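Local coordinates for CBS domain-containing protein (Listeria monocytogenes, PDB 6XNU), which binds the second messenger c-di-AMP, probably through its paired CBS domains, and takes part in controlling (p)ppGpp and c-di-AMP homeostasis, at residues 44-49 with 95-100; 59-64 with 72-77; 77-82 with 100-105; 108-113 with 127-132; 121-126 with 140-145. All coordinates share one frame; numbering follows the deposited sequence.

Contact 1 of 5, residues 44-49 with 95-100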
# COMPACT_ATOMS: atom_id res chain seq x y z
N ASN A 44 14.83 1.24 -16.84
CA ASN A 44 13.44 1.02 -17.25
C ASN A 44 12.71 2.36 -17.31
O ASN A 44 12.96 3.24 -16.48
CB ASN A 44 12.71 0.11 -16.26
CG ASN A 44 13.05 -1.36 -16.43
OD1 ASN A 44 12.73 -2.18 -15.57
ND2 ASN A 44 13.68 -1.71 -17.55
N ASN A 45 11.81 2.51 -18.28
CA ASN A 45 11.02 3.73 -18.30
C ASN A 45 9.82 3.59 -17.36
O ASN A 45 9.54 2.52 -16.82
CB ASN A 45 10.60 4.10 -19.73
CG ASN A 45 9.63 3.11 -20.35
OD1 ASN A 45 8.61 2.76 -19.77
ND2 ASN A 45 9.94 2.69 -21.57
N LEU A 46 9.12 4.71 -17.16
CA LEU A 46 8.02 4.75 -16.19
C LEU A 46 6.76 4.06 -16.70
O LEU A 46 5.94 3.61 -15.89
CB LEU A 46 7.69 6.19 -15.81
CG LEU A 46 8.82 7.00 -15.18
CD1 LEU A 46 8.27 8.29 -14.59
CD2 LEU A 46 9.57 6.20 -14.11
N GLU A 47 6.57 3.97 -18.02
CA GLU A 47 5.46 3.19 -18.53
C GLU A 47 5.63 1.71 -18.19
O GLU A 47 4.68 1.06 -17.73
CB GLU A 47 5.31 3.39 -20.04
CG GLU A 47 4.36 2.40 -20.71
CD GLU A 47 3.30 3.06 -21.58
OE1 GLU A 47 3.53 4.19 -22.05
OE2 GLU A 47 2.23 2.44 -21.79
N HIS A 48 6.85 1.18 -18.35
CA HIS A 48 7.11 -0.20 -17.96
C HIS A 48 6.89 -0.39 -16.46
O HIS A 48 6.25 -1.36 -16.04
CB HIS A 48 8.53 -0.60 -18.35
CG HIS A 48 8.87 -2.01 -18.00
ND1 HIS A 48 9.68 -2.35 -16.94
CD2 HIS A 48 8.48 -3.18 -18.56
CE1 HIS A 48 9.79 -3.66 -16.87
NE2 HIS A 48 9.07 -4.19 -17.84
N ALA A 49 7.39 0.54 -15.64
CA ALA A 49 7.22 0.42 -14.19
C ALA A 49 5.75 0.42 -13.80
O ALA A 49 5.34 -0.31 -12.89
CB ALA A 49 7.96 1.56 -13.49
N GLU A 95 6.98 7.38 -21.32
CA GLU A 95 7.92 6.71 -22.21
C GLU A 95 9.34 7.21 -22.03
O GLU A 95 10.30 6.45 -22.23
CB GLU A 95 7.46 6.93 -23.65
CG GLU A 95 8.17 6.11 -24.71
CD GLU A 95 7.56 6.35 -26.09
OE1 GLU A 95 6.32 6.45 -26.17
OE2 GLU A 95 8.32 6.47 -27.07
N ASP A 96 9.51 8.48 -21.66
CA ASP A 96 10.82 9.12 -21.70
C ASP A 96 11.54 9.17 -20.36
O ASP A 96 12.77 9.27 -20.35
CB ASP A 96 10.69 10.55 -22.25
CG ASP A 96 10.06 10.60 -23.64
OD1 ASP A 96 9.20 11.48 -23.86
OD2 ASP A 96 10.42 9.77 -24.50
N LEU A 97 10.81 9.13 -19.25
CA LEU A 97 11.43 9.20 -17.94
C LEU A 97 11.84 7.80 -17.49
O LEU A 97 11.22 6.80 -17.88
CB LEU A 97 10.47 9.82 -16.92
CG LEU A 97 10.10 11.29 -17.16
CD1 LEU A 97 8.65 11.55 -16.76
CD2 LEU A 97 11.05 12.18 -16.37
N LYS A 98 12.90 7.74 -16.69
CA LYS A 98 13.47 6.49 -16.18
C LYS A 98 13.11 6.31 -14.71
O LYS A 98 12.90 7.28 -13.99
CB LYS A 98 15.00 6.48 -16.32
CG LYS A 98 15.52 6.73 -17.72
CD LYS A 98 14.80 5.88 -18.72
CE LYS A 98 15.67 5.60 -19.93
NZ LYS A 98 14.96 4.65 -20.83
N VAL A 99 13.09 5.05 -14.27
CA VAL A 99 12.69 4.78 -12.88
C VAL A 99 13.63 5.49 -11.91
O VAL A 99 13.19 5.98 -10.86
CB VAL A 99 12.64 3.26 -12.61
CG1 VAL A 99 11.46 2.63 -13.34
CG2 VAL A 99 13.97 2.59 -12.99
N GLU A 100 14.92 5.54 -12.22
CA GLU A 100 15.84 6.16 -11.27
C GLU A 100 15.60 7.65 -11.13
O GLU A 100 16.05 8.25 -10.14
CB GLU A 100 17.29 5.88 -11.68
CG GLU A 100 17.63 6.40 -13.06
CD GLU A 100 17.49 5.36 -14.15
OE1 GLU A 100 16.66 4.43 -14.02
OE2 GLU A 100 18.22 5.47 -15.16
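Asn44 O is met by two groups of the facing chain. Val99 N donates to it at 2.9 Å, lying nearly along the C=O axis, and Lys98 CA makes a CA-H...O contact at 3.3 Å. The return bond, Leu46 N to Leu97 O, is weak at 3.0 Å, its N-H...O angle only 134°, and Asn45 CA approaches the same oxygen at 3.1 Å. Together these bridge Asn45 and Lys98 singly, backbone to backbone, just where each segment is about to turn helical. Asn45 is the N-cap of helix 46-56. Its CG is held between the backbone N and the carbonyl carbon (chi1 66°), from where OD1 accepts from His48 N at 2.8 Å in a nearly straight bond, while CB rests against Glu95 O and Leu97 O. The apolar part is carried by Leu46, whose two methyls divide the work: CD1 lies 3.6 Å from Leu97 CB, the side chains crossing obliquely, and CD2 lies against the Lys98 carbonyl and Val99 CA. Val99 CG1 touches both Asn44 O and Ala49 CB, the latter at 3.7 Å. Asn44 OD1 bonds to Gln41 N, and Lys98 NZ reaches Gly43 O just before Asn44. The contact thus joins the start of helix 46-56 to the entry of the short helix 99-102; Ile79 of helix 76-82 packs on Leu46 and Ala49, Val40 of strand 40-41 lies against Ala49 and Val99, and Glu47 touches Ile89 of the second subunit.

Contact 2 of 5, residues 59-64 with 72-77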
# COMPACT_ATOMS: atom_id res chain seq x y z
N SER A 59 2.11 -2.20 -3.83
CA SER A 59 2.00 -0.78 -4.16
C SER A 59 3.36 -0.09 -4.27
O SER A 59 3.45 0.98 -4.89
CB SER A 59 1.12 -0.06 -3.14
OG SER A 59 1.78 0.11 -1.91
N VAL A 60 4.40 -0.66 -3.68
CA VAL A 60 5.77 -0.16 -3.78
C VAL A 60 6.65 -1.35 -4.13
O VAL A 60 6.51 -2.41 -3.51
CB VAL A 60 6.24 0.48 -2.47
CG1 VAL A 60 7.69 0.93 -2.58
CG2 VAL A 60 5.35 1.65 -2.07
N ILE A 61 7.54 -1.18 -5.10
CA ILE A 61 8.42 -2.28 -5.51
C ILE A 61 9.87 -1.82 -5.54
O ILE A 61 10.15 -0.62 -5.71
CB ILE A 61 8.03 -2.86 -6.88
CG1 ILE A 61 8.10 -1.81 -7.99
CG2 ILE A 61 6.64 -3.52 -6.81
CD1 ILE A 61 7.77 -2.34 -9.39
N PRO A 62 10.81 -2.73 -5.39
CA PRO A 62 12.23 -2.36 -5.43
C PRO A 62 12.70 -2.06 -6.84
O PRO A 62 12.18 -2.58 -7.83
CB PRO A 62 12.94 -3.59 -4.85
CG PRO A 62 11.97 -4.72 -5.05
CD PRO A 62 10.61 -4.10 -4.88
N VAL A 63 13.72 -1.21 -6.91
CA VAL A 63 14.44 -0.93 -8.15
C VAL A 63 15.84 -1.51 -7.98
O VAL A 63 16.55 -1.15 -7.04
CB VAL A 63 14.50 0.57 -8.45
CG1 VAL A 63 15.20 0.81 -9.76
CG2 VAL A 63 13.10 1.17 -8.48
N LEU A 64 16.21 -2.42 -8.88
CA LEU A 64 17.48 -3.13 -8.83
C LEU A 64 18.36 -2.72 -10.00
O LEU A 64 17.89 -2.16 -10.99
CB LEU A 64 17.26 -4.65 -8.88
CG LEU A 64 16.27 -5.22 -7.87
CD1 LEU A 64 16.26 -6.75 -7.99
CD2 LEU A 64 16.61 -4.76 -6.47
N GLY A 72 16.57 1.47 -5.04
CA GLY A 72 15.49 2.39 -4.75
C GLY A 72 14.17 1.67 -4.63
O GLY A 72 14.08 0.45 -4.80
N LEU A 73 13.14 2.45 -4.33
CA LEU A 73 11.76 2.00 -4.21
C LEU A 73 10.91 2.92 -5.06
O LEU A 73 11.16 4.12 -5.12
CB LEU A 73 11.27 2.03 -2.76
CG LEU A 73 11.99 1.13 -1.75
CD1 LEU A 73 11.54 1.46 -0.34
CD2 LEU A 73 11.71 -0.33 -2.09
N ILE A 74 9.92 2.35 -5.75
CA ILE A 74 9.09 3.13 -6.65
C ILE A 74 7.63 2.73 -6.50
O ILE A 74 7.30 1.56 -6.25
CB ILE A 74 9.56 3.01 -8.12
CG1 ILE A 74 8.92 4.08 -9.01
CG2 ILE A 74 9.31 1.61 -8.67
CD1 ILE A 74 9.52 4.13 -10.41
N SER A 75 6.75 3.72 -6.64
CA SER A 75 5.31 3.52 -6.54
C SER A 75 4.61 4.27 -7.67
O SER A 75 5.19 5.13 -8.33
CB SER A 75 4.77 4.04 -5.21
OG SER A 75 4.84 5.46 -5.18
N ALA A 76 3.33 3.95 -7.86
CA ALA A 76 2.53 4.67 -8.84
C ALA A 76 2.42 6.15 -8.50
O ALA A 76 2.39 6.99 -9.41
CB ALA A 76 1.14 4.05 -8.96
N ALA A 77 2.36 6.50 -7.21
CA ALA A 77 2.23 7.91 -6.85
C ALA A 77 3.49 8.68 -7.23
O ALA A 77 3.41 9.82 -7.70
CB ALA A 77 1.95 8.06 -5.36
O HOH W 1 1.69 2.14 -6.47
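Backbone bonds between Ile61 and Ile74 run both ways: Ile61 N to Ile74 O and Ile74 N to Ile61 O, each 3.0 Å and fairly straight. A second antiparallel hydrogen-bonded pair, Val63 with Gly72, is uneven. Val63 N approaches Gly72 O at 2.7 Å from well above the carbonyl plane, whereas the return bond from Gly72 N to Val63 O is longer at 3.3 Å, in plane and on a lone pair. Between these two pairs, Pro62 faces Leu73 as a non-hydrogen-bonded pair, and Pro62 CA and Leu73 CA make CA-H...O contacts with Gly72 O and Ile61 O. Where the strands part, a water donates to Ser59 O and accepts from Ala76 N, at 2.6 and 2.8 Å, linking the two segments beside the first turn of helix 76-82.

The apolar contacts fall on both faces of the hairpin. On one, Ile61 and Ile74 lie side by side, CG1 to CG2 3.7 Å apart, and Val63 slants across Ile74, its CG2 3.8 Å from Ile74 CG2. On the other, Val60 and Leu73 cross at about a right angle, Val60 CG1, anti to its backbone N (chi1 177°), touching Leu73 CB.

Strands 60-64 and 70-75 form this hairpin, with strand 40-41 pairing along the outer side of 60-64. Val52, Leu53 and Cys56 of helix 46-56 pack on Ile61, while Val99 and Val102 of helix 99-102 touch Ile74.

Contact 3 of 5, residues 77-82 with 100-105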
# COMPACT_ATOMS: atom_id res chain seq x y z
N ALA A 77 2.36 6.50 -7.21
CA ALA A 77 2.23 7.91 -6.85
C ALA A 77 3.49 8.68 -7.23
O ALA A 77 3.41 9.82 -7.70
CB ALA A 77 1.95 8.06 -5.36
N MET A 78 4.66 8.07 -7.05
CA MET A 78 5.90 8.74 -7.44
C MET A 78 5.95 8.96 -8.94
O MET A 78 6.39 10.02 -9.41
CB MET A 78 7.11 7.90 -7.02
CG MET A 78 7.27 7.69 -5.54
SD MET A 78 8.68 6.59 -5.28
CE MET A 78 8.24 5.85 -3.71
N ILE A 79 5.49 7.97 -9.71
CA ILE A 79 5.50 8.07 -11.16
C ILE A 79 4.53 9.15 -11.63
O ILE A 79 4.87 10.01 -12.45
CB ILE A 79 5.17 6.70 -11.77
CG1 ILE A 79 6.32 5.72 -11.55
CG2 ILE A 79 4.76 6.82 -13.22
CD1 ILE A 79 5.95 4.28 -11.82
N THR A 80 3.30 9.12 -11.11
CA THR A 80 2.27 10.04 -11.61
C THR A 80 2.57 11.47 -11.19
O THR A 80 2.30 12.42 -11.94
CB THR A 80 0.89 9.61 -11.12
OG1 THR A 80 0.67 8.25 -11.50
CG2 THR A 80 -0.19 10.48 -11.74
N ASP A 81 3.11 11.66 -9.98
CA ASP A 81 3.50 13.00 -9.56
C ASP A 81 4.51 13.60 -10.53
O ASP A 81 4.43 14.79 -10.86
CB ASP A 81 4.09 12.95 -8.14
CG ASP A 81 4.72 14.26 -7.73
OD1 ASP A 81 4.01 15.12 -7.18
OD2 ASP A 81 5.94 14.42 -7.96
N ALA A 82 5.43 12.78 -11.05
CA ALA A 82 6.44 13.27 -11.97
C ALA A 82 5.86 13.80 -13.27
O ALA A 82 6.51 14.62 -13.93
CB ALA A 82 7.45 12.16 -12.27
N GLU A 100 14.92 5.54 -12.22
CA GLU A 100 15.84 6.16 -11.27
C GLU A 100 15.60 7.65 -11.13
O GLU A 100 16.05 8.25 -10.14
CB GLU A 100 17.29 5.88 -11.68
CG GLU A 100 17.63 6.40 -13.06
CD GLU A 100 17.49 5.36 -14.15
OE1 GLU A 100 16.66 4.43 -14.02
OE2 GLU A 100 18.22 5.47 -15.16
N ASP A 101 14.89 8.25 -12.09
CA ASP A 101 14.57 9.68 -12.04
C ASP A 101 13.56 10.00 -10.94
O ASP A 101 13.57 11.12 -10.42
CB ASP A 101 14.00 10.15 -13.39
CG ASP A 101 15.01 10.08 -14.54
OD1 ASP A 101 16.23 10.12 -14.28
OD2 ASP A 101 14.55 9.98 -15.71
N VAL A 102 12.69 9.05 -10.59
CA VAL A 102 11.62 9.33 -9.65
C VAL A 102 11.66 8.44 -8.41
O VAL A 102 10.95 8.74 -7.44
CB VAL A 102 10.23 9.21 -10.32
CG1 VAL A 102 10.22 9.93 -11.66
CG2 VAL A 102 9.83 7.76 -10.49
N MET A 103 12.45 7.38 -8.40
CA MET A 103 12.43 6.44 -7.29
C MET A 103 12.93 7.09 -6.00
O MET A 103 13.71 8.05 -6.01
CB MET A 103 13.29 5.23 -7.61
CG MET A 103 14.77 5.55 -7.66
SD MET A 103 15.75 4.12 -8.14
CE MET A 103 17.41 4.80 -8.13
N GLN A 104 12.47 6.55 -4.87
CA GLN A 104 12.94 6.95 -3.55
C GLN A 104 14.27 6.26 -3.26
O GLN A 104 14.37 5.04 -3.34
CB GLN A 104 11.88 6.60 -2.51
CG GLN A 104 12.38 6.41 -1.08
CD GLN A 104 11.23 6.07 -0.14
OE1 GLN A 104 10.20 6.74 -0.15
NE2 GLN A 104 11.40 5.02 0.66
N THR A 105 15.29 7.05 -2.93
CA THR A 105 16.61 6.51 -2.62
C THR A 105 16.90 6.49 -1.13
O THR A 105 17.96 6.01 -0.72
CB THR A 105 17.69 7.31 -3.35
OG1 THR A 105 17.56 8.68 -2.99
CG2 THR A 105 17.54 7.16 -4.86
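Met78, Ile79 and Ala82 of helix 76-82 pack against Val102 and Gln104 where, as in a CBS-type fold, the helix after a hairpin meets a second helix, here the short, weakly bonded 99-102, and the extended chain leaving it. No hydrogen bond joins the two segments. Val102 points toward the facing helix and spreads its branches over it. CG1, anti to the carbonyl carbon (chi1 -46°), reaches Ala82 CB at 3.6 Å. CG2, between the backbone N and the carbonyl carbon, lies 4.2 Å from Ile79 CG1, the side chains crossing at a slant.

Met78 reaches across to the chain after Val102, extended beyond CG (chi2 176°), which brings SD to 3.8 Å from Val102 O and equally near Gln104 N. That nitrogen probably bonds to Leu73 O of the hairpin, and the sulfur therefore lies beside the place where 100-105 is tied to strand 70-75. Ile79 also touches Ala49, Leu50 and Leu53 of helix 46-56, and Val102 touches Leu46, which places the contact at the join of three helices. Thr80 and Asp81 pack on Thr54 of the second subunit. At the far end of the methionine, Met78 and Gln104 cross at a slant, CE 3.9 Å from Gln104 CB, with Gln104 OE1 slightly farther off from Met78 CE at 4.2 Å.

Contact 4 of 5, residues 108-113 with 127-132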
# COMPACT_ATOMS: atom_id res chain seq x y z
N PRO A 108 15.19 2.33 4.52
CA PRO A 108 15.93 1.43 5.42
C PRO A 108 16.10 0.06 4.79
O PRO A 108 15.37 -0.33 3.87
CB PRO A 108 15.02 1.37 6.65
CG PRO A 108 13.64 1.50 6.07
CD PRO A 108 13.76 2.42 4.87
N VAL A 109 17.09 -0.67 5.29
CA VAL A 109 17.29 -2.06 4.89
C VAL A 109 17.58 -2.90 6.12
O VAL A 109 17.97 -2.40 7.18
CB VAL A 109 18.42 -2.24 3.85
CG1 VAL A 109 18.11 -1.47 2.56
CG2 VAL A 109 19.76 -1.80 4.43
N ILE A 110 17.39 -4.21 5.96
CA ILE A 110 17.71 -5.23 6.95
C ILE A 110 18.85 -6.06 6.37
O ILE A 110 18.78 -6.52 5.23
CB ILE A 110 16.48 -6.12 7.24
CG1 ILE A 110 15.39 -5.33 7.97
CG2 ILE A 110 16.88 -7.36 8.03
CD1 ILE A 110 13.99 -5.93 7.82
N LYS A 111 19.92 -6.23 7.15
CA LYS A 111 21.05 -7.02 6.67
C LYS A 111 21.22 -8.32 7.43
O LYS A 111 22.03 -9.16 7.02
CB LYS A 111 22.34 -6.19 6.75
CG LYS A 111 22.32 -4.94 5.89
CD LYS A 111 23.62 -4.76 5.13
CE LYS A 111 23.97 -3.29 4.97
NZ LYS A 111 25.32 -3.12 4.36
N ASP A 112 20.46 -8.52 8.50
CA ASP A 112 20.52 -9.72 9.33
C ASP A 112 19.30 -9.71 10.23
O ASP A 112 18.63 -8.69 10.39
CB ASP A 112 21.80 -9.76 10.17
CG ASP A 112 21.89 -8.59 11.13
OD1 ASP A 112 21.27 -8.66 12.22
OD2 ASP A 112 22.56 -7.59 10.79
N PHE A 113 19.02 -10.87 10.81
CA PHE A 113 17.91 -11.03 11.73
C PHE A 113 18.38 -11.19 13.18
O PHE A 113 17.69 -11.80 14.00
CB PHE A 113 17.04 -12.21 11.31
CG PHE A 113 16.25 -11.94 10.06
CD1 PHE A 113 16.77 -12.27 8.82
CD2 PHE A 113 15.02 -11.32 10.14
CE1 PHE A 113 16.04 -12.00 7.66
CE2 PHE A 113 14.29 -11.05 8.99
CZ PHE A 113 14.80 -11.39 7.75
N PRO A 127 5.66 -0.09 5.99
CA PRO A 127 4.85 -1.31 5.82
C PRO A 127 5.67 -2.54 5.47
O PRO A 127 5.26 -3.66 5.80
CB PRO A 127 3.90 -0.93 4.68
CG PRO A 127 3.78 0.56 4.79
CD PRO A 127 5.14 1.04 5.21
N PHE A 128 6.79 -2.37 4.77
CA PHE A 128 7.74 -3.46 4.58
C PHE A 128 9.13 -2.87 4.56
O PHE A 128 9.31 -1.67 4.32
CB PHE A 128 7.49 -4.25 3.28
CG PHE A 128 7.77 -3.46 2.03
CD1 PHE A 128 6.78 -2.67 1.47
CD2 PHE A 128 9.01 -3.51 1.42
CE1 PHE A 128 7.02 -1.94 0.31
CE2 PHE A 128 9.27 -2.78 0.28
CZ PHE A 128 8.27 -2.00 -0.28
N VAL A 129 10.10 -3.73 4.80
CA VAL A 129 11.51 -3.35 4.75
C VAL A 129 12.27 -4.38 3.93
O VAL A 129 12.09 -5.59 4.11
CB VAL A 129 12.11 -3.21 6.16
CG1 VAL A 129 13.59 -2.83 6.06
CG2 VAL A 129 11.37 -2.15 6.93
N CYS A 130 13.14 -3.89 3.06
CA CYS A 130 13.89 -4.77 2.18
C CYS A 130 15.02 -5.45 2.94
O CYS A 130 15.63 -4.86 3.83
CB CYS A 130 14.47 -3.93 1.05
SG CYS A 130 13.21 -3.44 -0.16
N VAL A 131 15.29 -6.71 2.59
CA VAL A 131 16.42 -7.48 3.11
C VAL A 131 17.49 -7.55 2.03
O VAL A 131 17.19 -7.84 0.87
CB VAL A 131 16.00 -8.90 3.54
CG1 VAL A 131 17.17 -9.66 4.13
CG2 VAL A 131 14.84 -8.84 4.55
N VAL A 132 18.74 -7.26 2.41
CA VAL A 132 19.86 -7.29 1.48
C VAL A 132 21.02 -7.98 2.17
O VAL A 132 21.07 -8.07 3.40
CB VAL A 132 20.31 -5.88 0.99
CG1 VAL A 132 19.13 -5.11 0.34
CG2 VAL A 132 20.92 -5.08 2.13
O HOH W 2 13.27 -1.04 2.44
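Val129 meets Ile110 at about a right angle, its CG1 3.6 Å from Ile110 CD1. The branch is anti to the backbone N (chi1 179°), and the same methyl also reaches the ring of Pro108 at CG. At Cys130 the backbone takes over. Its N donates to a water that in turn donates to Pro108 O at 2.6 Å, so the two segments are also joined through a water at Pro108, while Cys130 O accepts a direct bond from Ile110 N at 2.8 Å. Val131 pairs with Ile110 in parallel. Its CA makes a CA-H...O contact with Ile110 O, and its CG2 lies 4.1 Å from Phe113 CZ, the two side chains crossing at about a right angle. Val132 N closes the pairing on Ile110 O at 2.9 Å, an almost straight bond. Val132 CG2 lies 4.0 Å from Lys111 CG. The same methyl also meets Val109 CB. This is the parallel pairing of a beta-alpha-beta unit: helix 116-125 connects strands 109-110 and 128-132, with Ile119 against Ile110 and Phe113, Leu122 against Pro108 and Val129. Strand 138-143 borders 128-132 on its other side, and Leu70 of strand 70-75 touches Val109, Cys130 and Val132.

Contact 5 of 5, residues 121-126 with 140-145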
# COMPACT_ATOMS: atom_id res chain seq x y z
N HIS A 121 10.96 -1.94 15.08
CA HIS A 121 11.01 -0.48 15.08
C HIS A 121 10.87 0.08 13.66
O HIS A 121 10.17 1.08 13.45
CB HIS A 121 12.32 -0.02 15.72
CG HIS A 121 12.51 1.47 15.69
ND1 HIS A 121 11.84 2.32 16.54
CD2 HIS A 121 13.31 2.25 14.93
CE1 HIS A 121 12.21 3.56 16.29
NE2 HIS A 121 13.10 3.55 15.32
N LEU A 122 11.56 -0.52 12.69
CA LEU A 122 11.44 -0.04 11.31
C LEU A 122 10.02 -0.22 10.78
O LEU A 122 9.52 0.63 10.03
CB LEU A 122 12.44 -0.77 10.42
CG LEU A 122 13.91 -0.43 10.67
CD1 LEU A 122 14.80 -1.31 9.82
CD2 LEU A 122 14.16 1.04 10.38
N LEU A 123 9.37 -1.31 11.17
CA LEU A 123 8.03 -1.60 10.66
C LEU A 123 6.98 -0.64 11.20
O LEU A 123 5.85 -0.65 10.71
CB LEU A 123 7.66 -3.05 10.98
CG LEU A 123 8.46 -4.08 10.18
CD1 LEU A 123 8.26 -5.50 10.71
CD2 LEU A 123 8.12 -4.00 8.69
N VAL A 124 7.33 0.21 12.17
CA VAL A 124 6.40 1.23 12.64
C VAL A 124 6.08 2.22 11.53
O VAL A 124 4.91 2.52 11.25
CB VAL A 124 6.97 1.95 13.88
CG1 VAL A 124 6.13 3.16 14.22
CG2 VAL A 124 7.02 0.98 15.05
N ASP A 125 7.11 2.75 10.87
CA ASP A 125 6.88 3.74 9.82
C ASP A 125 7.08 3.18 8.43
O ASP A 125 7.05 3.93 7.45
CB ASP A 125 7.77 4.96 10.05
CG ASP A 125 7.31 5.80 11.23
OD1 ASP A 125 6.09 6.03 11.37
OD2 ASP A 125 8.17 6.22 12.03
N HIS A 126 7.28 1.86 8.31
CA HIS A 126 7.45 1.23 7.01
C HIS A 126 6.61 -0.04 6.93
O HIS A 126 6.80 -0.97 7.72
CB HIS A 126 8.92 0.93 6.75
CG HIS A 126 9.80 2.13 6.86
ND1 HIS A 126 10.47 2.47 8.03
CD2 HIS A 126 10.12 3.10 5.96
CE1 HIS A 126 11.15 3.58 7.84
NE2 HIS A 126 10.96 3.98 6.60
N GLY A 140 14.83 -10.13 -0.35
CA GLY A 140 13.43 -10.30 -0.02
C GLY A 140 12.94 -9.12 0.80
O GLY A 140 13.62 -8.12 0.95
N ILE A 141 11.71 -9.27 1.32
CA ILE A 141 11.12 -8.22 2.14
C ILE A 141 10.53 -8.85 3.39
O ILE A 141 10.14 -10.02 3.41
CB ILE A 141 10.05 -7.39 1.39
CG1 ILE A 141 8.86 -8.25 1.00
CG2 ILE A 141 10.67 -6.68 0.16
CD1 ILE A 141 7.72 -7.44 0.40
N VAL A 142 10.51 -8.06 4.46
CA VAL A 142 9.77 -8.38 5.68
C VAL A 142 8.63 -7.37 5.79
O VAL A 142 8.85 -6.18 5.58
CB VAL A 142 10.69 -8.32 6.92
CG1 VAL A 142 9.89 -8.54 8.19
CG2 VAL A 142 11.79 -9.36 6.80
N THR A 143 7.42 -7.85 6.10
CA THR A 143 6.27 -6.95 6.18
C THR A 143 5.70 -6.94 7.60
O THR A 143 6.10 -7.71 8.48
CB THR A 143 5.17 -7.31 5.17
OG1 THR A 143 4.33 -8.36 5.68
CG2 THR A 143 5.78 -7.75 3.82
N ARG A 144 4.73 -6.05 7.79
CA ARG A 144 4.08 -5.92 9.10
C ARG A 144 3.25 -7.13 9.46
O ARG A 144 2.95 -7.34 10.65
CB ARG A 144 3.18 -4.69 9.10
CG ARG A 144 3.89 -3.39 9.29
CD ARG A 144 2.89 -2.27 9.14
NE ARG A 144 3.47 -0.96 9.37
CZ ARG A 144 2.94 0.17 8.92
NH1 ARG A 144 1.82 0.12 8.21
NH2 ARG A 144 3.52 1.34 9.18
N ARG A 145 2.86 -7.95 8.47
CA ARG A 145 1.90 -9.02 8.74
C ARG A 145 2.42 -10.00 9.78
O ARG A 145 1.64 -10.48 10.62
CB ARG A 145 1.56 -9.76 7.44
CG ARG A 145 0.62 -10.93 7.65
CD ARG A 145 0.02 -11.35 6.33
NE ARG A 145 -0.99 -12.40 6.48
CZ ARG A 145 -0.71 -13.69 6.52
NH1 ARG A 145 0.55 -14.11 6.42
NH2 ARG A 145 -1.69 -14.57 6.66
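Arg144 lays its guanidinium edge against the carbonyl end of the helix holding Leu123 and Val124. NE donates to Leu123 O at 2.7 Å in a nearly straight bond, the oxygen lying in the guanidinium plane. NH2 bonds to Val124 O at 2.8 Å, coming from above that carbonyl's plane, and adds a weak second bond to Leu123 O. Two helix-end carbonyls are thus gripped by one side chain, whose positive charge probably suits the negative end of the helix dipole. The chain from CG to NE is fully extended (chi2 175°, chi3 177°), which carries NE out to the carbonyls, while the carbonyl carbon of His126 lies over one guanidinium face.

These segments belong to a CBS domain, where helix 116-125 packs beside strand 138-143, next but one to strand 109-110 in the sheet. Leu123 points toward strand 138-143: CG is anti to its carbonyl carbon (chi1 -69°), and the two methyls separate, CD1 3.8 Å from Thr143 O and CD2 3.9 Å from Val142 O, with CB touching Arg144 CG at 4.1 Å. His126 turns its ring edge back to the helix, ND1 donating to Leu122 O at 2.9 Å. Thr143 OG1 accepts from Arg145 N at 3.2 Å, capping the turn into helix 145-161. Outside the two segments, Asp125 has a salt-bridge partner in Arg145 of the second subunit, and Arg144 packs on Arg144 of that subunit.

Overall arrangement
From the N terminus, contact 1 closes the longest loop, from helix 46-56 to helix 99-102, and the hairpin of contact 2 nests inside it. Contact 3, sharing Ala77 with contact 2, closes the loop between helices 76-82 and 99-102 and crosses contact 1, with which it shares Glu100; the three touch one another in one half of the chain. In the other half, contact 4 closes the beta-alpha-beta unit and contact 5 the stretch from helix 116-125 to strand 138-143; they cross because their segments alternate, and meet through neighbouring strands 128-132 and 138-143. Contacts 2 and 4 touch between the halves, whereas contacts 1 and 5 lie about 27 Å apart, centre to centre.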